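Local structure of uroporphyrinogen III synthase (Thermus thermophilus, 1WCW) at residues A[52-63]-A[150-160]. The protein probably acts as a uroporphyrinogen-III synthase, the lyase that closes the linear tetrapyrrole hydroxymethylbilane into uroporphyrinogen III. Sequence-based numbering, arbitrary orientation.
Sequences QVRALAQGVDLF and LAERGYRVLPL
Leu160 and Leu158 reach from strand 155-160 to helix 52-57 and carry the close-packed part of this contact. Leu160 works with both methyls: CD1 meets Leu56 CD2 at 4.0 Å, the two side chains crossing at about a right angle, and also lies at the edge of the Phe63 ring, while CD2 sits 3.6 Å from Gln52 O. Leu74 of helix 68-80 touches Leu56, Phe63 and Leu160 alike and so joins this hydrophobic cluster. Leu158, its CG swung anti to the backbone N (chi1 169°), sets its two methyls against one face of the helix, CD1 3.8 Å from Ala55 CB and CD2 3.7 Å from Leu56 N. Helix and strand run at 129° to each other on one of the two α/β domains of this HemD-family protein; strand 132-137 lies between strands 62-65 and 155-167 in the mixed sheet, so the two segments meet through side chains rather than by backbone pairing. Toward solvent the fit changes character. Gln52, bent at chi2 (-54°), runs alongside Leu158 head to tail, with OE1 3.3 Å from Leu158 CD1; Pro159 O is equally near OE1, but both are acceptors. With an alanine here the amide arm is gone, which would probably uncover Leu158 CD1 and the Pro159 carbonyl on this side. Further along, buried Leu62 crosses Tyr155 at about a right angle, CD1 3.9 Å from OH; exposed Asp61 is more loosely placed, its CB approaching the Tyr155 ring obliquely. The polar ends of Tyr155 and Asp61 are held elsewhere, OH by Pro128 O and OD2 by Val133 N.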
# COMPACT_ATOMS: atom_id res chain seq x y z
N GLN A 52 3.22 -9.77 -21.07
CA GLN A 52 2.95 -8.36 -20.77
C GLN A 52 4.23 -7.54 -20.86
O GLN A 52 4.21 -6.42 -21.35
CB GLN A 52 2.41 -8.23 -19.36
CG GLN A 52 1.19 -9.15 -19.04
CD GLN A 52 0.07 -9.01 -20.01
OE1 GLN A 52 -0.51 -7.92 -20.18
NE2 GLN A 52 -0.30 -10.12 -20.66
N VAL A 53 5.36 -8.12 -20.41
CA VAL A 53 6.64 -7.40 -20.47
C VAL A 53 7.06 -7.22 -21.91
O VAL A 53 7.55 -6.15 -22.31
CB VAL A 53 7.73 -8.12 -19.65
CG1 VAL A 53 8.96 -7.16 -19.63
CG2 VAL A 53 7.30 -8.34 -18.17
N ARG A 54 6.86 -8.25 -22.74
CA ARG A 54 7.19 -8.12 -24.18
C ARG A 54 6.37 -7.02 -24.86
O ARG A 54 6.89 -6.24 -25.68
CB ARG A 54 6.92 -9.45 -24.91
CG ARG A 54 7.91 -10.54 -24.55
CD ARG A 54 7.57 -11.87 -25.26
NE ARG A 54 8.68 -12.81 -25.15
CZ ARG A 54 9.91 -12.59 -25.63
NH1 ARG A 54 10.85 -13.51 -25.46
NH2 ARG A 54 10.20 -11.46 -26.28
N ALA A 55 5.09 -6.95 -24.47
CA ALA A 55 4.23 -5.91 -25.00
C ALA A 55 4.75 -4.53 -24.60
O ALA A 55 4.77 -3.58 -25.42
CB ALA A 55 2.78 -6.11 -24.54
N LEU A 56 5.12 -4.37 -23.32
CA LEU A 56 5.68 -3.09 -22.90
C LEU A 56 6.94 -2.76 -23.72
O LEU A 56 7.19 -1.59 -24.10
CB LEU A 56 6.04 -3.16 -21.40
CG LEU A 56 6.78 -2.01 -20.82
CD1 LEU A 56 5.92 -0.74 -20.93
CD2 LEU A 56 7.09 -2.32 -19.33
N ALA A 57 7.77 -3.78 -24.02
CA ALA A 57 9.02 -3.52 -24.76
C ALA A 57 8.78 -3.04 -26.22
O ALA A 57 9.70 -2.54 -26.85
CB ALA A 57 9.90 -4.84 -24.75
N GLN A 58 7.57 -3.22 -26.70
CA GLN A 58 7.19 -2.77 -28.06
C GLN A 58 6.85 -1.27 -28.05
O GLN A 58 6.69 -0.68 -29.12
CB GLN A 58 5.96 -3.52 -28.54
CG GLN A 58 6.13 -5.00 -28.60
CD GLN A 58 7.28 -5.36 -29.46
OE1 GLN A 58 7.37 -4.96 -30.63
NE2 GLN A 58 8.19 -6.13 -28.90
N GLY A 59 6.79 -0.64 -26.86
CA GLY A 59 6.48 0.77 -26.77
C GLY A 59 5.04 0.99 -26.29
O GLY A 59 4.06 0.31 -26.66
N VAL A 60 4.91 2.01 -25.43
CA VAL A 60 3.61 2.44 -24.88
C VAL A 60 3.58 3.97 -24.82
O VAL A 60 4.63 4.63 -24.81
CB VAL A 60 3.35 1.88 -23.43
CG1 VAL A 60 3.33 0.35 -23.47
CG2 VAL A 60 4.40 2.36 -22.45
N ASP A 61 2.37 4.48 -24.73
CA ASP A 61 2.25 5.94 -24.70
C ASP A 61 2.32 6.49 -23.32
O ASP A 61 2.80 7.60 -23.11
CB ASP A 61 0.94 6.27 -25.39
CG ASP A 61 0.97 5.81 -26.80
OD1 ASP A 61 1.69 6.45 -27.58
OD2 ASP A 61 0.37 4.74 -27.09
N LEU A 62 1.87 5.70 -22.36
CA LEU A 62 1.85 6.13 -20.98
C LEU A 62 2.23 4.95 -20.10
O LEU A 62 1.88 3.80 -20.38
CB LEU A 62 0.44 6.63 -20.63
CG LEU A 62 0.19 7.26 -19.27
CD1 LEU A 62 -0.97 8.28 -19.42
CD2 LEU A 62 -0.12 6.24 -18.28
N PHE A 63 2.97 5.25 -19.05
CA PHE A 63 3.35 4.27 -18.05
C PHE A 63 2.97 4.83 -16.69
O PHE A 63 3.38 5.90 -16.29
CB PHE A 63 4.87 4.00 -18.09
CG PHE A 63 5.33 3.00 -17.03
CD1 PHE A 63 5.01 1.64 -17.14
CD2 PHE A 63 6.02 3.43 -15.91
CE1 PHE A 63 5.37 0.72 -16.08
CE2 PHE A 63 6.38 2.54 -14.90
CZ PHE A 63 6.06 1.22 -14.97
N LEU A 150 -8.24 5.33 -17.16
CA LEU A 150 -7.34 5.21 -18.30
C LEU A 150 -8.15 4.91 -19.54
O LEU A 150 -7.85 5.48 -20.62
CB LEU A 150 -6.32 4.10 -18.07
CG LEU A 150 -5.23 4.52 -17.08
CD1 LEU A 150 -4.49 3.26 -16.69
CD2 LEU A 150 -4.33 5.60 -17.67
N ALA A 151 -9.16 4.05 -19.43
CA ALA A 151 -9.99 3.73 -20.61
C ALA A 151 -10.78 4.95 -21.04
O ALA A 151 -10.86 5.24 -22.26
CB ALA A 151 -10.93 2.55 -20.28
N GLU A 152 -11.34 5.69 -20.09
CA GLU A 152 -12.09 6.91 -20.42
C GLU A 152 -11.20 7.93 -21.12
O GLU A 152 -11.65 8.69 -22.01
CB GLU A 152 -12.72 7.53 -19.16
CG GLU A 152 -13.91 6.77 -18.62
CD GLU A 152 -14.48 7.43 -17.36
OE1 GLU A 152 -13.74 7.62 -16.35
OE2 GLU A 152 -15.69 7.76 -17.36
N ARG A 153 -9.93 7.98 -20.74
CA ARG A 153 -8.98 8.90 -21.35
C ARG A 153 -8.50 8.47 -22.73
O ARG A 153 -7.70 9.18 -23.35
CB ARG A 153 -7.76 9.05 -20.41
CG ARG A 153 -8.02 9.78 -19.13
CD ARG A 153 -8.43 11.23 -19.31
NE ARG A 153 -8.25 11.88 -18.02
CZ ARG A 153 -9.14 11.83 -17.05
NH1 ARG A 153 -10.28 11.18 -17.25
NH2 ARG A 153 -8.86 12.28 -15.84
N GLY A 154 -8.92 7.30 -23.22
CA GLY A 154 -8.59 6.89 -24.58
C GLY A 154 -7.58 5.76 -24.77
O GLY A 154 -7.26 5.36 -25.89
N TYR A 155 -7.08 5.18 -23.67
CA TYR A 155 -6.07 4.16 -23.79
C TYR A 155 -6.56 2.72 -23.64
O TYR A 155 -7.51 2.44 -22.92
CB TYR A 155 -5.01 4.35 -22.67
CG TYR A 155 -4.38 5.71 -22.66
CD1 TYR A 155 -4.84 6.69 -21.78
CD2 TYR A 155 -3.36 6.02 -23.52
CE1 TYR A 155 -4.28 7.96 -21.77
CE2 TYR A 155 -2.79 7.29 -23.55
CZ TYR A 155 -3.28 8.25 -22.65
OH TYR A 155 -2.72 9.53 -22.70
N ARG A 156 -5.83 1.87 -24.32
CA ARG A 156 -5.96 0.44 -24.07
C ARG A 156 -5.02 0.18 -22.82
O ARG A 156 -3.84 0.59 -22.87
CB ARG A 156 -5.44 -0.37 -25.22
CG ARG A 156 -5.52 -1.90 -24.98
CD ARG A 156 -5.07 -2.68 -26.24
NE ARG A 156 -3.70 -2.33 -26.65
CZ ARG A 156 -3.10 -2.72 -27.77
NH1 ARG A 156 -1.84 -2.34 -28.01
NH2 ARG A 156 -3.73 -3.47 -28.67
N VAL A 157 -5.52 -0.52 -21.83
CA VAL A 157 -4.71 -0.77 -20.61
C VAL A 157 -3.88 -2.05 -20.74
O VAL A 157 -4.43 -3.10 -21.14
CB VAL A 157 -5.58 -0.84 -19.36
CG1 VAL A 157 -4.72 -1.19 -18.10
CG2 VAL A 157 -6.24 0.52 -19.13
N LEU A 158 -2.57 -1.96 -20.45
CA LEU A 158 -1.66 -3.12 -20.47
C LEU A 158 -1.28 -3.31 -18.99
O LEU A 158 -0.48 -2.58 -18.46
CB LEU A 158 -0.47 -2.79 -21.36
CG LEU A 158 0.69 -3.79 -21.25
CD1 LEU A 158 0.27 -5.16 -21.84
CD2 LEU A 158 1.85 -3.23 -21.99
N PRO A 159 -1.88 -4.27 -18.29
CA PRO A 159 -1.57 -4.47 -16.89
C PRO A 159 -0.23 -5.18 -16.73
O PRO A 159 0.06 -6.12 -17.50
CB PRO A 159 -2.75 -5.31 -16.40
CG PRO A 159 -3.07 -6.14 -17.63
CD PRO A 159 -2.91 -5.23 -18.79
N LEU A 160 0.53 -4.82 -15.70
CA LEU A 160 1.80 -5.51 -15.40
C LEU A 160 1.81 -5.74 -13.93
O LEU A 160 1.85 -4.80 -13.16
CB LEU A 160 2.99 -4.62 -15.78
CG LEU A 160 3.11 -4.29 -17.29
CD1 LEU A 160 3.61 -2.87 -17.45
CD2 LEU A 160 4.09 -5.24 -17.97